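Local coordinates for AT-rich interactive domain-containing protein 4 (PDB 6LQF) that binds DNA through its ARID domain and the trimethylated histone H3 tail through its PHD finger, as a component of an ISWI chromatin-remodelling complex in Arabidopsis, at residues 55-60 and 116-121; 90-95 and 100-105; 133-138 and 181-186. All coordinates share one frame; numbering follows the deposited sequence.

Interaction 1: 55-60 and 116-121. With nucleotides of chain C.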
loop_
_atom_site.group_PDB
_atom_site.type_symbol
_atom_site.label_atom_id
_atom_site.label_comp_id
_atom_site.label_asym_id
_atom_site.label_seq_id
_atom_site.Cartn_x
_atom_site.Cartn_y
_atom_site.Cartn_z
ATOM N N PRO A 55 -9.154 -13.016 -7.300
ATOM C CA PRO A 55 -8.144 -13.991 -7.771
ATOM C C PRO A 55 -8.364 -15.352 -7.149
ATOM O O PRO A 55 -9.093 -15.473 -6.196
ATOM C CB PRO A 55 -6.834 -13.398 -7.264
ATOM C CG PRO A 55 -7.232 -12.803 -5.926
ATOM C CD PRO A 55 -8.627 -12.194 -6.191
ATOM N N ASP A 56 -7.739 -16.387 -7.708
ATOM C CA ASP A 56 -7.764 -17.717 -7.115
ATOM C C ASP A 56 -6.603 -17.904 -6.180
ATOM O O ASP A 56 -5.663 -18.659 -6.455
ATOM C CB ASP A 56 -7.697 -18.755 -8.233
ATOM C CG ASP A 56 -7.918 -20.166 -7.746
ATOM O OD1 ASP A 56 -8.344 -20.366 -6.588
ATOM O OD2 ASP A 56 -7.680 -21.088 -8.555
ATOM N N ALA A 57 -6.598 -17.135 -5.119
ATOM C CA ALA A 57 -5.537 -17.119 -4.111
ATOM C C ALA A 57 -6.214 -16.846 -2.780
ATOM O O ALA A 57 -7.157 -16.048 -2.668
ATOM C CB ALA A 57 -4.462 -16.076 -4.366
ATOM N N VAL A 58 -5.702 -17.515 -1.768
ATOM C CA VAL A 58 -6.265 -17.457 -0.415
ATOM C C VAL A 58 -5.149 -17.038 0.544
ATOM O O VAL A 58 -3.997 -17.499 0.435
ATOM C CB VAL A 58 -6.813 -18.813 -0.023
ATOM C CG1 VAL A 58 -7.272 -18.858 1.436
ATOM C CG2 VAL A 58 -7.948 -19.176 -0.952
ATOM N N LEU A 59 -5.505 -16.172 1.491
ATOM C CA LEU A 59 -4.617 -15.687 2.546
ATOM C C LEU A 59 -5.424 -15.671 3.846
ATOM O O LEU A 59 -6.441 -15.000 3.921
ATOM C CB LEU A 59 -4.119 -14.292 2.231
ATOM C CG LEU A 59 -3.181 -13.718 3.298
ATOM C CD1 LEU A 59 -1.938 -14.541 3.303
ATOM C CD2 LEU A 59 -2.843 -12.287 2.981
ATOM N N ASN A 60 -4.929 -16.372 4.855
ATOM C CA ASN A 60 -5.574 -16.487 6.155
ATOM C C ASN A 60 -7.045 -16.886 5.983
ATOM O O ASN A 60 -7.919 -16.279 6.574
ATOM C CB ASN A 60 -5.459 -15.157 6.905
ATOM C CG ASN A 60 -5.714 -15.282 8.395
ATOM O OD1 ASN A 60 -5.579 -16.351 8.965
ATOM N ND2 ASN A 60 -6.089 -14.159 9.044
ATOM N N GLU A 116 4.077 -9.220 -6.468
ATOM C CA GLU A 116 4.814 -9.530 -7.690
ATOM C C GLU A 116 3.967 -10.267 -8.734
ATOM O O GLU A 116 4.035 -9.956 -9.925
ATOM C CB GLU A 116 6.031 -10.383 -7.355
ATOM C CG GLU A 116 7.106 -9.536 -6.715
ATOM C CD GLU A 116 8.314 -10.335 -6.269
ATOM O OE1 GLU A 116 8.188 -11.565 -6.056
ATOM O OE2 GLU A 116 9.390 -9.723 -6.124
ATOM N N THR A 117 3.170 -11.248 -8.315
ATOM C CA THR A 117 2.333 -12.022 -9.255
ATOM C C THR A 117 1.241 -11.167 -9.899
ATOM O O THR A 117 1.045 -11.200 -11.132
ATOM C CB THR A 117 1.714 -13.198 -8.473
ATOM O OG1 THR A 117 2.791 -14.006 -7.958
ATOM C CG2 THR A 117 0.770 -14.080 -9.360
ATOM N N TYR A 118 0.464 -10.432 -9.076
ATOM C CA TYR A 118 -0.757 -9.835 -9.573
ATOM C C TYR A 118 -0.648 -8.362 -9.902
ATOM O O TYR A 118 -1.417 -7.838 -10.733
ATOM C CB TYR A 118 -1.896 -10.012 -8.549
ATOM C CG TYR A 118 -2.388 -11.422 -8.420
ATOM C CD1 TYR A 118 -3.293 -11.938 -9.353
ATOM C CD2 TYR A 118 -1.958 -12.241 -7.369
ATOM C CE1 TYR A 118 -3.751 -13.242 -9.251
ATOM C CE2 TYR A 118 -2.430 -13.559 -7.236
ATOM C CZ TYR A 118 -3.314 -14.046 -8.207
ATOM O OH TYR A 118 -3.803 -15.333 -8.092
ATOM N N LEU A 119 0.277 -7.642 -9.203
ATOM C CA LEU A 119 0.145 -6.178 -9.156
ATOM C C LEU A 119 1.369 -5.395 -9.599
ATOM O O LEU A 119 1.237 -4.200 -9.900
ATOM C CB LEU A 119 -0.224 -5.745 -7.717
ATOM C CG LEU A 119 -1.595 -6.217 -7.213
ATOM C CD1 LEU A 119 -1.756 -5.870 -5.686
ATOM C CD2 LEU A 119 -2.647 -5.539 -8.059
ATOM N N LEU A 120 2.550 -6.011 -9.709
ATOM C CA LEU A 120 3.731 -5.190 -9.968
ATOM C C LEU A 120 3.755 -4.569 -11.373
ATOM O O LEU A 120 3.973 -3.352 -11.553
ATOM C CB LEU A 120 4.966 -6.029 -9.729
ATOM C CG LEU A 120 6.234 -5.228 -9.878
ATOM C CD1 LEU A 120 6.298 -3.994 -8.978
ATOM C CD2 LEU A 120 7.366 -6.183 -9.516
ATOM N N GLU A 121 3.487 -5.401 -12.390
ATOM C CA GLU A 121 3.386 -4.860 -13.739
ATOM C C GLU A 121 2.259 -3.849 -13.853
ATOM O O GLU A 121 2.382 -2.821 -14.498
ATOM C CB GLU A 121 3.168 -5.999 -14.746
ATOM C CG GLU A 121 4.386 -6.906 -14.775
ATOM C CD GLU A 121 4.256 -8.076 -15.740
ATOM O OE1 GLU A 121 3.137 -8.341 -16.265
ATOM O OE2 GLU A 121 5.312 -8.706 -15.980
ATOM P P DT C 3 -2.468 -19.958 -2.232
ATOM O OP1 DT C 3 -3.808 -19.494 -2.470
ATOM O OP2 DT C 3 -1.363 -19.117 -2.535
ATOM O "O5'" DT C 3 -2.315 -20.420 -0.728
ATOM C "C5'" DT C 3 -3.298 -21.260 -0.153
ATOM C "C4'" DT C 3 -2.934 -21.659 1.254
ATOM O "O4'" DT C 3 -1.785 -22.515 1.207
ATOM C "C3'" DT C 3 -2.592 -20.533 2.237
ATOM O "O3'" DT C 3 -3.457 -20.725 3.348
ATOM C "C2'" DT C 3 -1.151 -20.811 2.620
ATOM C "C1'" DT C 3 -1.019 -22.293 2.360
ATOM N N1 DT C 3 0.319 -22.749 2.059
ATOM C C2 DT C 3 0.811 -23.863 2.691
ATOM O O2 DT C 3 0.228 -24.423 3.593
ATOM N N3 DT C 3 2.065 -24.233 2.289
ATOM C C4 DT C 3 2.823 -23.655 1.295
ATOM O O4 DT C 3 3.917 -24.111 1.022
ATOM C C5 DT C 3 2.221 -22.521 0.644
ATOM C C7 DT C 3 2.972 -21.826 -0.445
ATOM C C6 DT C 3 1.002 -22.151 1.032
ATOM P P DA C 4 -3.731 -19.648 4.455
ATOM O OP1 DA C 4 -5.134 -19.585 4.632
ATOM O OP2 DA C 4 -2.971 -18.452 4.224
ATOM O "O5'" DA C 4 -3.082 -20.293 5.741
ATOM C "C5'" DA C 4 -3.602 -21.506 6.264
ATOM C "C4'" DA C 4 -2.792 -21.976 7.450
ATOM O "O4'" DA C 4 -1.519 -22.484 7.020
ATOM C "C3'" DA C 4 -2.490 -20.938 8.520
ATOM O "O3'" DA C 4 -2.573 -21.665 9.736
ATOM C "C2'" DA C 4 -1.059 -20.543 8.232
ATOM C "C1'" DA C 4 -0.472 -21.822 7.703
ATOM N N9 DA C 4 0.613 -21.683 6.757
ATOM C C8 DA C 4 0.745 -20.772 5.746
ATOM N N7 DA C 4 1.785 -20.975 4.985
ATOM C C5 DA C 4 2.379 -22.100 5.529
ATOM C C6 DA C 4 3.531 -22.809 5.194
ATOM N N6 DA C 4 4.322 -22.490 4.174
ATOM N N1 DA C 4 3.841 -23.888 5.938
ATOM C C2 DA C 4 3.054 -24.202 6.967
ATOM N N3 DA C 4 1.945 -23.617 7.381
ATOM C C4 DA C 4 1.653 -22.561 6.607
HETATM O O HOH W 1 -5.822 -16.032 -9.793
#
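Tyr-118 reaches out from the end of helix 107-118 and lays the hydroxyl end of its ring against Pro-55 and Ala-57. Its CG stands beside the backbone N (chi1 -71°), which sends the ring across to the 55-60 segment. Pro-55 CB lies 3.7 Å from Tyr-118 CE1 and equally near CZ and OH; a cis peptide bond precedes this proline. The methyl of Ala-57 closes in from further along the same segment, with CB 3.9 Å from Tyr-118 OH. Both carbons come to the ring obliquely.

No direct hydrogen bond joins the segments; a single water bridges them instead. It lies in the plane of the ring at its edge, 2.7 Å from Tyr-118 OH, and accepts from Asp-56 N at 2.9 Å. The phenol is therefore tied to the backbone at the centre of an inverse gamma turn, which the weak bond from Ala-57 N to Pro-55 O closes. Over one ring face, toward the rim, lies the methyl CG2 of the adjacent Thr-117.

Just beyond Ala-57 the chain turns to DNA. Val-58 N donates to DT3 OP1 of chain C at 2.8 Å (162°). Asn-60 N donates to DA4 OP2 of chain C at 2.9 Å, so bare backbone grips two successive phosphates.

Leu-66 of helix 66-74 packs against both Pro-55 and Tyr-118, and Leu-37 of helix 26-39 against the tyrosine. The contact thus ties the DNA-binding hairpin of strands 58-59 and 62-63 to the helical body of the ARID domain.

Interaction 2: 90-95 and 100-105. With nucleotides of chain C.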
loop_
_atom_site.group_PDB
_atom_site.type_symbol
_atom_site.label_atom_id
_atom_site.label_comp_id
_atom_site.label_asym_id
_atom_site.label_seq_id
_atom_site.Cartn_x
_atom_site.Cartn_y
_atom_site.Cartn_z
ATOM N N GLN A 90 1.420 -2.876 8.635
ATOM C CA GLN A 90 0.684 -1.753 8.057
ATOM C C GLN A 90 -0.025 -2.107 6.754
ATOM O O GLN A 90 -0.973 -1.423 6.394
ATOM C CB GLN A 90 1.619 -0.563 7.780
ATOM C CG GLN A 90 2.040 0.139 9.044
ATOM C CD GLN A 90 2.967 1.315 8.744
ATOM O OE1 GLN A 90 2.694 2.093 7.797
ATOM N NE2 GLN A 90 4.037 1.459 9.541
ATOM N N VAL A 91 0.364 -3.175 6.049
ATOM C CA VAL A 91 -0.356 -3.516 4.823
ATOM C C VAL A 91 -1.406 -4.558 5.149
ATOM O O VAL A 91 -2.612 -4.362 4.843
ATOM C CB VAL A 91 0.590 -4.060 3.740
ATOM C CG1 VAL A 91 -0.141 -4.503 2.469
ATOM C CG2 VAL A 91 1.580 -2.947 3.402
ATOM N N PHE A 92 -0.939 -5.658 5.740
ATOM C CA PHE A 92 -1.847 -6.767 6.111
ATOM C C PHE A 92 -2.975 -6.309 7.011
ATOM O O PHE A 92 -4.098 -6.778 6.862
ATOM C CB PHE A 92 -1.026 -7.899 6.748
ATOM C CG PHE A 92 -1.824 -9.142 7.134
ATOM C CD1 PHE A 92 -2.628 -9.794 6.209
ATOM C CD2 PHE A 92 -1.695 -9.679 8.403
ATOM C CE1 PHE A 92 -3.297 -10.984 6.556
ATOM C CE2 PHE A 92 -2.353 -10.844 8.759
ATOM C CZ PHE A 92 -3.166 -11.492 7.830
ATOM N N SER A 93 -2.710 -5.395 7.928
ATOM C CA SER A 93 -3.723 -4.902 8.871
ATOM C C SER A 93 -4.895 -4.191 8.217
ATOM O O SER A 93 -5.948 -4.037 8.860
ATOM C CB SER A 93 -3.003 -4.007 9.879
ATOM O OG SER A 93 -2.446 -2.915 9.159
ATOM N N LYS A 94 -4.760 -3.765 6.965
ATOM C CA LYS A 94 -5.807 -3.048 6.239
ATOM C C LYS A 94 -6.539 -3.940 5.263
ATOM O O LYS A 94 -7.463 -3.483 4.551
ATOM C CB LYS A 94 -5.222 -1.902 5.433
ATOM C CG LYS A 94 -4.540 -0.822 6.230
ATOM C CD LYS A 94 -5.517 -0.204 7.196
ATOM C CE LYS A 94 -6.503 0.672 6.471
ATOM N NZ LYS A 94 -5.799 1.786 5.804
ATOM N N MET A 95 -6.072 -5.183 5.122
ATOM C CA MET A 95 -6.721 -6.130 4.222
ATOM C C MET A 95 -7.820 -6.919 4.859
ATOM O O MET A 95 -7.777 -7.178 6.059
ATOM C CB MET A 95 -5.691 -7.115 3.681
ATOM C CG MET A 95 -4.632 -6.402 2.903
ATOM S SD MET A 95 -3.219 -7.420 2.374
ATOM C CE MET A 95 -4.054 -8.614 1.267
ATOM N N LEU A 100 -7.529 -10.480 14.091
ATOM C CA LEU A 100 -6.892 -9.976 15.307
ATOM C C LEU A 100 -5.862 -10.950 15.843
ATOM O O LEU A 100 -4.722 -10.592 16.135
ATOM C CB LEU A 100 -7.951 -9.707 16.371
ATOM C CG LEU A 100 -7.424 -9.069 17.649
ATOM C CD1 LEU A 100 -7.853 -7.606 17.698
ATOM C CD2 LEU A 100 -7.934 -9.852 18.872
ATOM N N THR A 101 -6.293 -12.194 15.979
ATOM C CA THR A 101 -5.419 -13.266 16.391
ATOM C C THR A 101 -5.216 -14.128 15.165
ATOM O O THR A 101 -6.154 -14.737 14.648
ATOM C CB THR A 101 -6.003 -14.116 17.531
ATOM O OG1 THR A 101 -7.170 -14.790 17.056
ATOM C CG2 THR A 101 -6.353 -13.250 18.732
ATOM N N ASN A 102 -3.992 -14.116 14.682
ATOM C CA ASN A 102 -3.603 -14.901 13.525
ATOM C C ASN A 102 -2.180 -15.337 13.771
ATOM O O ASN A 102 -1.452 -14.700 14.560
ATOM C CB ASN A 102 -3.718 -14.097 12.219
ATOM C CG ASN A 102 -2.637 -13.028 12.083
ATOM O OD1 ASN A 102 -1.498 -13.328 11.751
ATOM N ND2 ASN A 102 -2.989 -11.778 12.334
ATOM N N ARG A 103 -1.785 -16.410 13.101
ATOM C CA ARG A 103 -0.399 -16.882 13.152
ATOM C C ARG A 103 0.255 -16.795 11.763
ATOM O O ARG A 103 0.915 -17.743 11.307
ATOM C CB ARG A 103 -0.334 -18.320 13.671
ATOM C CG ARG A 103 -0.654 -18.480 15.162
ATOM C CD ARG A 103 0.172 -17.519 16.017
ATOM N NE ARG A 103 1.612 -17.786 15.959
ATOM C CZ ARG A 103 2.561 -16.898 16.263
ATOM N NH1 ARG A 103 2.235 -15.666 16.641
ATOM N NH2 ARG A 103 3.844 -17.237 16.180
ATOM N N MET A 104 0.030 -15.678 11.083
ATOM C CA MET A 104 0.523 -15.458 9.726
ATOM C C MET A 104 1.932 -14.898 9.785
ATOM O O MET A 104 2.190 -13.742 9.438
ATOM C CB MET A 104 -0.401 -14.497 8.988
ATOM C CG MET A 104 -1.823 -15.090 8.794
ATOM S SD MET A 104 -1.893 -16.495 7.661
ATOM C CE MET A 104 -1.123 -15.830 6.216
ATOM N N THR A 105 2.840 -15.714 10.298
ATOM C CA THR A 105 4.182 -15.295 10.587
ATOM C C THR A 105 5.019 -15.009 9.361
ATOM O O THR A 105 6.024 -14.274 9.430
ATOM C CB THR A 105 4.892 -16.349 11.388
ATOM O OG1 THR A 105 4.680 -17.574 10.725
ATOM C CG2 THR A 105 4.293 -16.433 12.804
ATOM P P DA C 6 2.756 -22.122 15.425
ATOM O OP1 DA C 6 2.273 -22.942 16.556
ATOM O OP2 DA C 6 2.727 -20.650 15.523
ATOM O "O5'" DA C 6 4.263 -22.605 15.206
ATOM C "C5'" DA C 6 4.511 -23.946 14.790
ATOM C "C4'" DA C 6 6.008 -24.166 14.520
ATOM O "O4'" DA C 6 6.360 -23.581 13.238
ATOM C "C3'" DA C 6 6.968 -23.560 15.534
ATOM O "O3'" DA C 6 8.106 -24.420 15.683
ATOM C "C2'" DA C 6 7.361 -22.225 14.882
ATOM C "C1'" DA C 6 7.384 -22.595 13.411
ATOM N N9 DA C 6 7.050 -21.496 12.508
ATOM C C8 DA C 6 5.981 -20.626 12.615
ATOM N N7 DA C 6 5.892 -19.773 11.625
ATOM C C5 DA C 6 6.986 -20.094 10.813
ATOM C C6 DA C 6 7.437 -19.561 9.592
ATOM N N6 DA C 6 6.849 -18.535 8.950
ATOM N N1 DA C 6 8.547 -20.146 9.056
ATOM C C2 DA C 6 9.128 -21.156 9.688
ATOM N N3 DA C 6 8.775 -21.758 10.827
ATOM C C4 DA C 6 7.671 -21.184 11.328
ATOM P P DG C 5 -2.642 -20.950 11.110
ATOM O OP1 DG C 5 -3.674 -21.664 11.900
ATOM O OP2 DG C 5 -2.674 -19.477 10.960
ATOM O "O5'" DG C 5 -1.204 -21.274 11.733
ATOM C "C5'" DG C 5 -0.865 -22.607 11.972
ATOM C "C4'" DG C 5 0.626 -22.741 12.167
ATOM O "O4'" DG C 5 1.304 -22.464 10.930
ATOM C "C3'" DG C 5 1.263 -21.829 13.222
ATOM O "O3'" DG C 5 2.019 -22.670 14.106
ATOM C "C2'" DG C 5 2.183 -20.905 12.399
ATOM C "C1'" DG C 5 2.524 -21.837 11.248
ATOM N N9 DG C 5 3.005 -21.191 10.045
ATOM C C8 DG C 5 2.492 -20.094 9.417
ATOM N N7 DG C 5 3.161 -19.762 8.348
ATOM C C5 DG C 5 4.159 -20.728 8.261
ATOM C C6 DG C 5 5.214 -20.882 7.332
ATOM O O6 DG C 5 5.435 -20.190 6.324
ATOM N N1 DG C 5 6.020 -21.951 7.645
ATOM C C2 DG C 5 5.838 -22.759 8.744
ATOM N N2 DG C 5 6.684 -23.742 8.913
ATOM N N3 DG C 5 4.860 -22.614 9.605
ATOM C C4 DG C 5 4.089 -21.581 9.316
#
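Phe-92 meets the side-chain amide of Asn-102 with its rim: CE2 lies 3.7 Å from Asn-102 ND2, and the amide sits at the ring edge with the two planes 88° apart. The phenyl gets there because CG is anti to the backbone N (chi1 -178°), pointing the ring out of the 90-95 segment. Met-104 supplies the other half of the contact, its chain crossing Phe-92 at about a right angle with CG 4.0 Å from Phe-92 CZ.

The amide of Asn-102 is held at both ends. Its OD1 accepts from Met-104 N (2.9 Å, 160°), the N-H approaching within the plane of the amide C=O toward a lone pair of OD1, which makes an Asx turn, while ND2 donates to Thr-99 O. This fixes the amide against the ring and folds the chain at the residues that go on to the DNA.

Arg-103, its chain curled back at chi2 and chi3, turns NE to OP2 of DA6 of chain C in a hydrogen bond of 3.1 Å, the phosphate oxygen lying at the edge of the guanidinium. The methyl CG2 of Thr-105 lies over the rim of one face of that group, 3.5 Å above its plane. Thr-105 OG1 itself donates to N7 of DA6 of chain C at 2.7 Å, a reading of the base edge in the major groove. One loop therefore holds both the backbone and a base of the same nucleotide.

Behind this loop, Phe-92 also packs on Leu-59 of strand 58-59, on Val-107 and Leu-111 of helix 107-118, and edge-to-face with His-98, joining helix 87-91 to the ARID core.

Interaction 3: 133-138 and 181-186. With ZN (zinc ion), chain G; ZN (zinc ion), chain F.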
loop_
_atom_site.group_PDB
_atom_site.type_symbol
_atom_site.label_atom_id
_atom_site.label_comp_id
_atom_site.label_asym_id
_atom_site.label_seq_id
_atom_site.Cartn_x
_atom_site.Cartn_y
_atom_site.Cartn_z
ATOM N N CYS A 133 6.026 15.347 -1.590
ATOM C CA CYS A 133 7.225 15.838 -0.907
ATOM C C CYS A 133 6.930 15.988 0.586
ATOM O O CYS A 133 5.792 15.903 1.034
ATOM C CB CYS A 133 7.678 17.176 -1.492
ATOM S SG CYS A 133 6.565 18.571 -1.150
ATOM N N CYS A 134 7.986 16.176 1.353
ATOM C CA CYS A 134 7.887 16.458 2.791
ATOM C C CYS A 134 7.194 17.789 3.050
ATOM O O CYS A 134 7.561 18.800 2.467
ATOM C CB CYS A 134 9.321 16.476 3.396
ATOM S SG CYS A 134 9.367 16.914 5.140
ATOM N N LEU A 135 6.207 17.782 3.932
ATOM C CA LEU A 135 5.418 18.984 4.201
ATOM C C LEU A 135 6.271 20.017 4.888
ATOM O O LEU A 135 5.917 21.212 4.856
ATOM C CB LEU A 135 4.163 18.639 5.051
ATOM C CG LEU A 135 4.393 18.055 6.459
ATOM C CD1 LEU A 135 4.456 19.135 7.531
ATOM C CD2 LEU A 135 3.301 17.046 6.829
ATOM N N ILE A 136 7.344 19.573 5.544
ATOM C CA ILE A 136 8.263 20.541 6.217
ATOM C C ILE A 136 9.300 21.113 5.283
ATOM O O ILE A 136 9.346 22.330 5.087
ATOM C CB ILE A 136 8.969 19.876 7.420
ATOM C CG1 ILE A 136 7.900 19.467 8.439
ATOM C CG2 ILE A 136 9.955 20.863 8.071
ATOM C CD1 ILE A 136 8.371 18.456 9.498
ATOM N N CYS A 137 10.148 20.267 4.702
ATOM C CA CYS A 137 11.274 20.760 3.875
ATOM C C CYS A 137 11.025 20.849 2.375
ATOM O O CYS A 137 11.864 21.351 1.645
ATOM C CB CYS A 137 12.504 19.896 4.079
ATOM S SG CYS A 137 12.413 18.256 3.264
ATOM N N ARG A 138 9.917 20.273 1.920
ATOM C CA ARG A 138 9.420 20.378 0.541
ATOM C C ARG A 138 10.283 19.600 -0.454
ATOM O O ARG A 138 10.226 19.858 -1.661
ATOM C CB ARG A 138 9.291 21.852 0.102
ATOM C CG ARG A 138 8.743 22.824 1.139
ATOM C CD ARG A 138 7.342 22.484 1.654
ATOM N NE ARG A 138 6.418 22.120 0.586
ATOM C CZ ARG A 138 5.100 21.984 0.740
ATOM N NH1 ARG A 138 4.530 22.201 1.925
ATOM N NH2 ARG A 138 4.345 21.632 -0.297
ATOM N N CYS A 181 1.399 16.343 12.553
ATOM C CA CYS A 181 2.525 17.177 12.083
ATOM C C CYS A 181 2.571 18.559 12.752
ATOM O O CYS A 181 1.588 18.948 13.415
ATOM C CB CYS A 181 2.425 17.328 10.536
ATOM S SG CYS A 181 1.264 18.624 9.931
ATOM N N PRO A 182 3.698 19.273 12.623
ATOM C CA PRO A 182 3.817 20.565 13.317
ATOM C C PRO A 182 2.799 21.578 12.804
ATOM O O PRO A 182 2.382 22.451 13.570
ATOM C CB PRO A 182 5.253 21.004 12.980
ATOM C CG PRO A 182 6.002 19.749 12.696
ATOM C CD PRO A 182 4.970 18.845 12.005
ATOM N N ASN A 183 2.455 21.545 11.522
ATOM C CA ASN A 183 1.475 22.499 10.995
ATOM C C ASN A 183 0.055 22.282 11.527
ATOM O O ASN A 183 -0.684 23.250 11.701
ATOM C CB ASN A 183 1.499 22.469 9.462
ATOM C CG ASN A 183 2.826 22.949 8.918
ATOM O OD1 ASN A 183 3.635 23.512 9.673
ATOM N ND2 ASN A 183 3.052 22.775 7.630
ATOM N N CYS A 184 -0.325 21.032 11.802
ATOM C CA CYS A 184 -1.659 20.701 12.315
ATOM C C CYS A 184 -1.813 20.872 13.818
ATOM O O CYS A 184 -2.902 21.133 14.330
ATOM C CB CYS A 184 -2.007 19.254 11.981
ATOM S SG CYS A 184 -2.436 18.984 10.270
ATOM N N SER A 185 -0.728 20.681 14.543
ATOM C CA SER A 185 -0.773 20.614 15.995
ATOM C C SER A 185 -1.353 21.852 16.647
ATOM O O SER A 185 -0.967 22.972 16.319
ATOM C CB SER A 185 0.633 20.368 16.535
ATOM O OG SER A 185 0.972 18.999 16.353
ATOM N N VAL A 186 -2.301 21.626 17.559
ATOM C CA VAL A 186 -2.743 22.712 18.432
ATOM C C VAL A 186 -2.167 22.487 19.833
ATOM O O VAL A 186 -2.448 23.272 20.758
ATOM C CB VAL A 186 -4.305 22.831 18.478
ATOM C CG1 VAL A 186 -4.844 23.128 17.061
ATOM C CG2 VAL A 186 -4.974 21.567 19.086
HETATM ZN ZN ZN G . 11.738 16.890 5.115
HETATM ZN ZN ZN F . -0.772 17.646 9.439
#
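Leu-135 and Ile-136 pack against Cys-181, Pro-182 and Asn-183 between the two zinc sites of a PHD finger. The cross-brace topology of this fold is plain here: Cys-134 and Cys-137 share one zinc with His-156 and Cys-159, whereas Cys-181 and Cys-184 share the other with Cys-148 and Cys-151, so the first and third ligand pairs hold one metal, and the second and fourth the other.

The metal bonds come first. Cys-134 SG and Cys-137 SG each bind their zinc at 2.4 Å, and Cys-181 SG and Cys-184 SG bind theirs at 2.3 Å. The first cysteine of each pair is extended and stands just before a short helical turn (135-137, 182-184) that ends in the second. Backbone N-H groups of the turn point back at the sulfur of its first cysteine. Cys-137 N to Cys-134 SG is 3.5 Å, a normal length for sulfur, and nearly straight (172°); Ile-136 N gives the same sulfur a weak, bent bond, as Cys-184 N does to Cys-181 SG. Such bonds probably help to spread the negative charge of the thiolates.

Between the turns the contact is van der Waals packing, apolar but for the amide of Asn-183. Leu-135 presses the fork of its two methyls against Cys-181 from one side: CD2 lies 3.8 Å from Cys-181 CB, while CD1 reaches Asn-183 ND2 at 3.9 Å and also lies near Cys-181 SG. Ile-136 crosses Pro-182 at about a right angle, its CD1 4.2 Å from Pro-182 CG. Leu-135 and Ile-136 also touch Ala-155, joining the first turn to strand 154-156 as well.

Backbone bonds finish the turns. Arg-138 N donates to Cys-134 O, and Ser-185 N to Cys-181 O. That last carbonyl has a second donor, Ser-185 OG, 3.0 Å from Cys-181 O and 46° out of the carbonyl plane.

In the fold
Interactions 1 and 2 are buried contacts of the ARID domain and touch through Leu-59 and Met-104, interaction 2 being nested in the loop that interaction 1 closes. Both involve helix 107-118: interaction 1 through its last residue, interaction 2 through Phe-92, which packs on it. A water bridges interaction 1, whereas interaction 2 sets an amide at a ring edge; the first offers backbone N-H groups to phosphates, the second side chains to a phosphate and a base. Interaction 3 lies in the PHD finger, its centre about 36 Å from that of interaction 1. Each zinc shapes one of its segments; the van der Waals packing between them buries the largest surface of the three, though only partly buried itself.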